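PDB 3BJ6: transcriptional regulator, MarR family from Silicibacter pomeroyi DSS-3, which probably binds DNA as a helix-turn-helix transcription factor of the MarR family and so regulates transcription. Local coordinates for the interface of chains A and B. Numbering follows the deposited sequence. Chains: chain A/B, Transcriptional regulator, MarR family.

Contact 1: the interface of chains A and B. Residues chain A 4, 7-8, 10-11; chain B 120, 123, 128, 131.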
loop_
_atom_site.group_PDB
_atom_site.type_symbol
_atom_site.label_atom_id
_atom_site.label_comp_id
_atom_site.label_asym_id
_atom_site.label_seq_id
_atom_site.Cartn_x
_atom_site.Cartn_y
_atom_site.Cartn_z
HETATM N N MSE A 4 22.634 9.852 -10.464
HETATM C CA MSE A 4 21.564 9.568 -9.504
HETATM C C MSE A 4 20.957 8.183 -9.697
HETATM O O MSE A 4 20.169 7.743 -8.878
HETATM C CB MSE A 4 20.475 10.639 -9.583
HETATM C CG MSE A 4 20.919 11.959 -9.010
HETATM SE SE MSE A 4 21.280 11.790 -7.107
HETATM C CE MSE A 4 19.461 11.343 -6.473
ATOM N N GLU A 7 20.844 5.722 -6.771
ATOM C CA GLU A 7 19.925 6.131 -5.718
ATOM C C GLU A 7 18.480 6.016 -6.136
ATOM O O GLU A 7 17.638 5.705 -5.298
ATOM C CB GLU A 7 20.197 7.561 -5.216
ATOM C CG GLU A 7 21.599 7.742 -4.595
ATOM C CD GLU A 7 21.676 9.036 -3.788
ATOM O OE1 GLU A 7 20.843 9.200 -2.868
ATOM O OE2 GLU A 7 22.550 9.881 -4.083
ATOM N N THR A 8 18.167 6.325 -7.395
ATOM C CA THR A 8 16.755 6.239 -7.811
ATOM C C THR A 8 16.325 4.783 -8.054
ATOM O O THR A 8 15.166 4.436 -7.841
ATOM C CB THR A 8 16.417 7.143 -9.044
ATOM O OG1 THR A 8 17.226 6.752 -10.150
ATOM C CG2 THR A 8 16.696 8.576 -8.743
ATOM N N GLN A 10 17.472 2.335 -6.233
ATOM C CA GLN A 10 17.233 1.843 -4.885
ATOM C C GLN A 10 15.872 2.379 -4.329
ATOM O O GLN A 10 15.099 1.633 -3.735
ATOM C CB GLN A 10 18.392 2.274 -3.982
ATOM C CG GLN A 10 18.255 1.805 -2.500
ATOM C CD GLN A 10 19.507 2.207 -1.687
ATOM O OE1 GLN A 10 20.403 1.407 -1.491
ATOM N NE2 GLN A 10 19.564 3.450 -1.267
ATOM N N LEU A 11 15.609 3.674 -4.523
ATOM C CA LEU A 11 14.364 4.268 -4.043
ATOM C C LEU A 11 13.182 3.625 -4.764
ATOM O O LEU A 11 12.157 3.319 -4.137
ATOM C CB LEU A 11 14.362 5.796 -4.245
ATOM C CG LEU A 11 13.082 6.533 -3.764
ATOM C CD1 LEU A 11 12.855 6.247 -2.270
ATOM C CD2 LEU A 11 13.201 8.019 -4.002
ATOM N N ALA B 120 14.436 11.277 -8.895
ATOM C CA ALA B 120 15.656 12.085 -8.707
ATOM C C ALA B 120 15.360 13.452 -8.106
ATOM O O ALA B 120 16.080 13.899 -7.215
ATOM C CB ALA B 120 16.421 12.242 -10.041
ATOM N N SER B 123 14.542 12.941 -4.526
ATOM C CA SER B 123 15.740 12.538 -3.767
ATOM C C SER B 123 16.678 13.712 -3.431
ATOM O O SER B 123 17.416 13.664 -2.421
ATOM C CB SER B 123 16.530 11.474 -4.541
ATOM O OG SER B 123 15.768 10.297 -4.696
ATOM N N SER B 128 21.742 10.911 0.894
ATOM C CA SER B 128 21.693 9.529 0.479
ATOM C C SER B 128 21.565 8.637 1.724
ATOM O O SER B 128 20.987 7.561 1.628
ATOM C CB SER B 128 22.938 9.128 -0.343
ATOM O OG SER B 128 24.119 9.434 0.361
ATOM N N LEU B 131 17.867 8.379 2.540
ATOM C CA LEU B 131 17.186 7.493 1.580
ATOM C C LEU B 131 17.563 6.025 1.750
ATOM O O LEU B 131 16.720 5.137 1.563
ATOM C CB LEU B 131 17.392 7.953 0.137
ATOM C CG LEU B 131 16.940 9.392 -0.087
ATOM C CD1 LEU B 131 17.444 9.876 -1.449
ATOM C CD2 LEU B 131 15.395 9.490 0.036
#

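Contact 2: the interface of chains A and B. Residues chain A 10-11, 14, 137-138, 141; chain B 134-135, 138.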
loop_
_atom_site.group_PDB
_atom_site.type_symbol
_atom_site.label_atom_id
_atom_site.label_comp_id
_atom_site.label_asym_id
_atom_site.label_seq_id
_atom_site.Cartn_x
_atom_site.Cartn_y
_atom_site.Cartn_z
ATOM N N GLN A 10 17.472 2.335 -6.233
ATOM C CA GLN A 10 17.233 1.843 -4.885
ATOM C C GLN A 10 15.872 2.379 -4.329
ATOM O O GLN A 10 15.099 1.633 -3.735
ATOM C CB GLN A 10 18.392 2.274 -3.982
ATOM C CG GLN A 10 18.255 1.805 -2.500
ATOM C CD GLN A 10 19.507 2.207 -1.687
ATOM O OE1 GLN A 10 20.403 1.407 -1.491
ATOM N NE2 GLN A 10 19.564 3.450 -1.267
ATOM N N LEU A 11 15.609 3.674 -4.523
ATOM C CA LEU A 11 14.364 4.268 -4.043
ATOM C C LEU A 11 13.182 3.625 -4.764
ATOM O O LEU A 11 12.157 3.319 -4.137
ATOM C CB LEU A 11 14.362 5.796 -4.245
ATOM C CG LEU A 11 13.082 6.533 -3.764
ATOM C CD1 LEU A 11 12.855 6.247 -2.270
ATOM C CD2 LEU A 11 13.201 8.019 -4.002
ATOM N N ALA A 14 12.373 0.394 -3.147
ATOM C CA ALA A 14 11.633 0.701 -1.924
ATOM C C ALA A 14 10.166 1.070 -2.237
ATOM O O ALA A 14 9.229 0.564 -1.608
ATOM C CB ALA A 14 12.328 1.837 -1.146
ATOM N N VAL A 137 10.954 10.255 5.333
ATOM C CA VAL A 137 10.892 9.945 3.894
ATOM C C VAL A 137 9.521 9.354 3.526
ATOM O O VAL A 137 8.938 9.747 2.518
ATOM C CB VAL A 137 12.079 9.042 3.453
ATOM C CG1 VAL A 137 11.963 8.653 1.952
ATOM C CG2 VAL A 137 13.410 9.763 3.724
ATOM N N GLN A 138 8.994 8.443 4.351
ATOM C CA GLN A 138 7.640 7.928 4.146
ATOM C C GLN A 138 6.607 9.038 3.974
ATOM O O GLN A 138 5.848 9.028 3.001
ATOM C CB GLN A 138 7.191 7.005 5.297
ATOM C CG GLN A 138 5.763 6.386 5.092
ATOM C CD GLN A 138 5.757 5.081 4.303
ATOM O OE1 GLN A 138 6.598 4.875 3.426
ATOM N NE2 GLN A 138 4.825 4.153 4.656
ATOM N N LEU A 141 7.384 11.217 0.802
ATOM C CA LEU A 141 6.920 10.521 -0.392
ATOM C C LEU A 141 5.420 10.576 -0.581
ATOM O O LEU A 141 4.952 10.749 -1.703
ATOM C CB LEU A 141 7.332 9.038 -0.394
ATOM C CG LEU A 141 8.781 8.716 -0.794
ATOM C CD1 LEU A 141 9.007 7.250 -0.511
ATOM C CD2 LEU A 141 9.089 9.065 -2.282
ATOM N N TYR B 134 15.592 4.785 4.625
ATOM C CA TYR B 134 14.251 4.498 4.157
ATOM C C TYR B 134 14.169 3.113 3.464
ATOM O O TYR B 134 13.321 2.280 3.791
ATOM C CB TYR B 134 13.730 5.606 3.217
ATOM C CG TYR B 134 12.349 5.295 2.706
ATOM C CD1 TYR B 134 11.223 5.464 3.534
ATOM C CD2 TYR B 134 12.145 4.826 1.386
ATOM C CE1 TYR B 134 9.941 5.154 3.076
ATOM C CE2 TYR B 134 10.834 4.512 0.931
ATOM C CZ TYR B 134 9.757 4.658 1.784
ATOM O OH TYR B 134 8.454 4.386 1.360
ATOM N N HIS B 135 15.053 2.861 2.511
ATOM C CA HIS B 135 15.029 1.582 1.811
ATOM C C HIS B 135 15.194 0.388 2.776
ATOM O O HIS B 135 14.441 -0.613 2.702
ATOM C CB HIS B 135 16.100 1.579 0.724
ATOM C CG HIS B 135 16.272 0.261 0.016
ATOM N ND1 HIS B 135 17.155 -0.707 0.452
ATOM C CD2 HIS B 135 15.730 -0.216 -1.131
ATOM C CE1 HIS B 135 17.132 -1.736 -0.380
ATOM N NE2 HIS B 135 16.294 -1.452 -1.367
ATOM N N GLN B 138 12.064 0.061 5.006
ATOM C CA GLN B 138 10.958 -0.378 4.155
ATOM C C GLN B 138 10.997 -1.880 3.887
ATOM O O GLN B 138 9.988 -2.573 4.066
ATOM C CB GLN B 138 10.953 0.381 2.803
ATOM C CG GLN B 138 9.797 -0.050 1.843
ATOM C CD GLN B 138 8.494 0.704 2.073
ATOM O OE1 GLN B 138 8.195 1.129 3.194
ATOM N NE2 GLN B 138 7.732 0.933 0.988
HETATM O O HOH W 1 5.511 2.214 2.505
#

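Contact 3: the interface of chains A and B. Residues chain A 131, 134-135, 139; chain B 10-11, 13-14.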
loop_
_atom_site.group_PDB
_atom_site.type_symbol
_atom_site.label_atom_id
_atom_site.label_comp_id
_atom_site.label_asym_id
_atom_site.label_seq_id
_atom_site.Cartn_x
_atom_site.Cartn_y
_atom_site.Cartn_z
ATOM N N LEU A 131 15.075 4.983 12.005
ATOM C CA LEU A 131 13.610 4.979 12.030
ATOM C C LEU A 131 13.006 6.343 11.780
ATOM O O LEU A 131 11.955 6.452 11.151
ATOM C CB LEU A 131 13.061 4.369 13.322
ATOM C CG LEU A 131 13.493 2.912 13.534
ATOM C CD1 LEU A 131 13.172 2.470 14.943
ATOM C CD2 LEU A 131 12.822 1.977 12.495
ATOM N N TYR A 134 13.226 6.881 8.132
ATOM C CA TYR A 134 12.139 6.175 7.503
ATOM C C TYR A 134 10.810 6.974 7.576
ATOM O O TYR A 134 10.099 7.140 6.580
ATOM C CB TYR A 134 11.940 4.781 8.129
ATOM C CG TYR A 134 10.756 4.058 7.521
ATOM C CD1 TYR A 134 10.861 3.444 6.267
ATOM C CD2 TYR A 134 9.521 3.947 8.218
ATOM C CE1 TYR A 134 9.782 2.793 5.688
ATOM C CE2 TYR A 134 8.425 3.251 7.625
ATOM C CZ TYR A 134 8.562 2.707 6.368
ATOM O OH TYR A 134 7.509 2.027 5.755
ATOM N N HIS A 135 10.459 7.442 8.768
ATOM C CA HIS A 135 9.222 8.203 8.943
ATOM C C HIS A 135 9.204 9.472 8.064
ATOM O O HIS A 135 8.214 9.748 7.351
ATOM C CB HIS A 135 9.046 8.559 10.421
ATOM C CG HIS A 135 7.865 9.437 10.704
ATOM N ND1 HIS A 135 7.955 10.814 10.733
ATOM C CD2 HIS A 135 6.584 9.136 11.030
ATOM C CE1 HIS A 135 6.773 11.326 11.046
ATOM N NE2 HIS A 135 5.925 10.329 11.244
ATOM N N LEU A 139 6.567 9.978 4.916
ATOM C CA LEU A 139 5.588 11.045 4.837
ATOM C C LEU A 139 5.863 12.008 3.678
ATOM O O LEU A 139 4.914 12.522 3.048
ATOM C CB LEU A 139 5.466 11.794 6.169
ATOM C CG LEU A 139 4.954 11.084 7.448
ATOM C CD1 LEU A 139 4.400 12.100 8.530
ATOM C CD2 LEU A 139 3.985 9.992 7.200
ATOM N N GLN B 10 5.611 7.034 16.479
ATOM C CA GLN B 10 6.113 7.590 15.235
ATOM C C GLN B 10 6.124 6.532 14.113
ATOM O O GLN B 10 5.666 6.796 12.999
ATOM C CB GLN B 10 7.514 8.149 15.454
ATOM C CG GLN B 10 8.089 8.899 14.217
ATOM C CD GLN B 10 9.475 9.499 14.503
ATOM O OE1 GLN B 10 9.597 10.684 14.735
ATOM N NE2 GLN B 10 10.492 8.672 14.487
ATOM N N LEU B 11 6.642 5.341 14.418
ATOM C CA LEU B 11 6.720 4.274 13.423
ATOM C C LEU B 11 5.311 3.857 13.021
ATOM O O LEU B 11 5.050 3.625 11.837
ATOM C CB LEU B 11 7.524 3.077 13.937
ATOM C CG LEU B 11 7.623 1.848 12.991
ATOM C CD1 LEU B 11 8.292 2.303 11.660
ATOM C CD2 LEU B 11 8.422 0.738 13.614
ATOM N N GLN B 13 2.679 5.752 12.905
ATOM C CA GLN B 13 2.216 6.796 11.985
ATOM C C GLN B 13 2.764 6.589 10.563
ATOM O O GLN B 13 2.038 6.739 9.582
ATOM C CB GLN B 13 2.600 8.184 12.510
ATOM C CG GLN B 13 1.947 9.323 11.767
ATOM C CD GLN B 13 2.362 10.669 12.342
ATOM O OE1 GLN B 13 3.521 11.080 12.207
ATOM N NE2 GLN B 13 1.416 11.359 12.984
ATOM N N ALA B 14 4.041 6.236 10.448
ATOM C CA ALA B 14 4.636 5.909 9.138
ATOM C C ALA B 14 3.953 4.690 8.507
ATOM O O ALA B 14 3.608 4.692 7.323
ATOM C CB ALA B 14 6.135 5.652 9.293
#

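Contact 1: the interface of chains A and B
A:Met4, a selenomethionine, and A:Glu7, A:Thr8 and A:Leu11 rest on the end of helix 102-123 and the start of helix 128-151 of chain B. This is the outer part of the two-fold interface typical of MarR-family dimers, where the N-terminal helix of one subunit lies against the C-terminal helices of the other. Two side chains meet at B:Ser123: the terminal methyl CE of A:Met4 lies 3.5 Å from its CB, and methyl CD2 of A:Leu11 lies 3.5 Å from its OG. Bends at chi2 and chi3 fold the A:Met4 chain so that its end reaches the serine, a small side chain that leaves room for it. One turn further along, A:Thr8 turns its methyl CG2 to the backbone of B:Ala120, 3.7 Å from CA; a residue as small as alanine probably allows this close approach of the two helices. A:Glu7 lays its carboxylate beside B:Ser128, CD standing 3.7 Å from CB, while OE1 also faces B:Leu131 CD1 at 3.7 Å. Its CG lies anti to the carbonyl carbon (chi1 -62°), and the chain then runs extended (chi2 -165°), which carries the acid to the start of helix 128-151. There the helix dipole would probably favour a negative charge. Behind this first shell, A:Thr8 OG1 turns back to A:Met4 O in a weak hydrogen bond of 3.4 Å.

Contact 2: the interface of chains A and B
B:Tyr134 inserts its ring among apolar side chains of chain A in the middle of the two-fold dimer interface, between helix 128-151 and helix 5-16 of the partner. A:Val137 sets CG1 over one face, offset toward the rim and 3.8 Å from the centroid of the B:Tyr134 ring. A:Leu141 CD1 reaches B:Tyr134 CZ at 3.5 Å, and A:Ala14 CB meets CE2 of the same ring at 3.7 Å. B:His135 offers a second flat surface, over which the aliphatic CG of A:Gln10 passes, with amide and imidazole planes 26° apart.

The hydrogen bonds lie at the far end of the tyrosine. With CG anti to the backbone N (chi1 179°), the phenol reaches across and B:Tyr134 OH donates to A:Gln138 OE1 at 2.8 Å, nearly in line with the C=O. A phenylalanine in its place would probably leave the amide oxygen of A:Gln138 without its phenol donor, and the end of the ring without that tie. The glutamine of the other chain, B:Gln138, donates NE2 to A:Ala14 O at 3.0 Å, from above the carbonyl plane. Glutamine suits both positions, since its amide can donate and accept at once.

Water 1 joins the two symmetry-related amides, pairing at 3.0 Å with OE1 and NE2 of both A:Gln138 and B:Gln138, the directions undecided.

Contact 3: the interface of chains A and B
The imidazole NE2 of A:His135 donates a hydrogen bond to the side-chain oxygen OE1 of B:Gln13 at 2.7 Å, a nearly straight link (160° at H). The acceptor uses a lone pair in its carbonyl plane and lies close to the plane of the ring, so the amide meets the imidazole at its edge, the two planes only 25° apart. B:Gln13 is suited to this by length: CG anti to the backbone N (chi1 -169°) and an extended chi2 carry the amide out from its helix to the ring.

Both faces of the imidazole are covered. B:Gln10 lays CG over one, repeating with the chains exchanged the packing of contact 2, and A:Leu139 of the same chain backs the other with its branch carbon CG, 3.9 Å above the ring plane of A:His135. Sandwiched in this way, the ring is probably restrained from turning, which would help keep NE2 aimed at its acceptor. The methylene CG of a glutamine serves well here, being apolar although the chain ends in an amide.

Beside the histidine, B:Ala14 packs on A:Tyr134 as its twin does in contact 2, a methyl being small enough to fit against both rings. B:Leu11 extends the apolar strip, its CD1 lying 4.0 Å from A:Tyr134 CD2.

In the fold, the patch lies where helix 5-16 of chain B packs on the first half of helix 128-151 of chain A, within the helical dimerisation region of this MarR-family protein.

Contacts 1 and 2 are neighbours, their C-alpha centres about 9 Å apart, and share A:Gln10 and A:Leu11 on helix 5-16. Contact 3 lies about 11 Å from contact 2 and about 18 Å from contact 1, with the chains' roles exchanged: there helix 5-16 belongs to chain B. Part of contact 3 is thus the two-fold twin of packing in contact 2, while helix 128-151 serves all three. The N-terminal helix of each subunit is held by the C-terminal helices of the other, a reciprocal arrangement that suits the dimer through which MarR-family regulators generally present paired helix-turn-helix units to DNA.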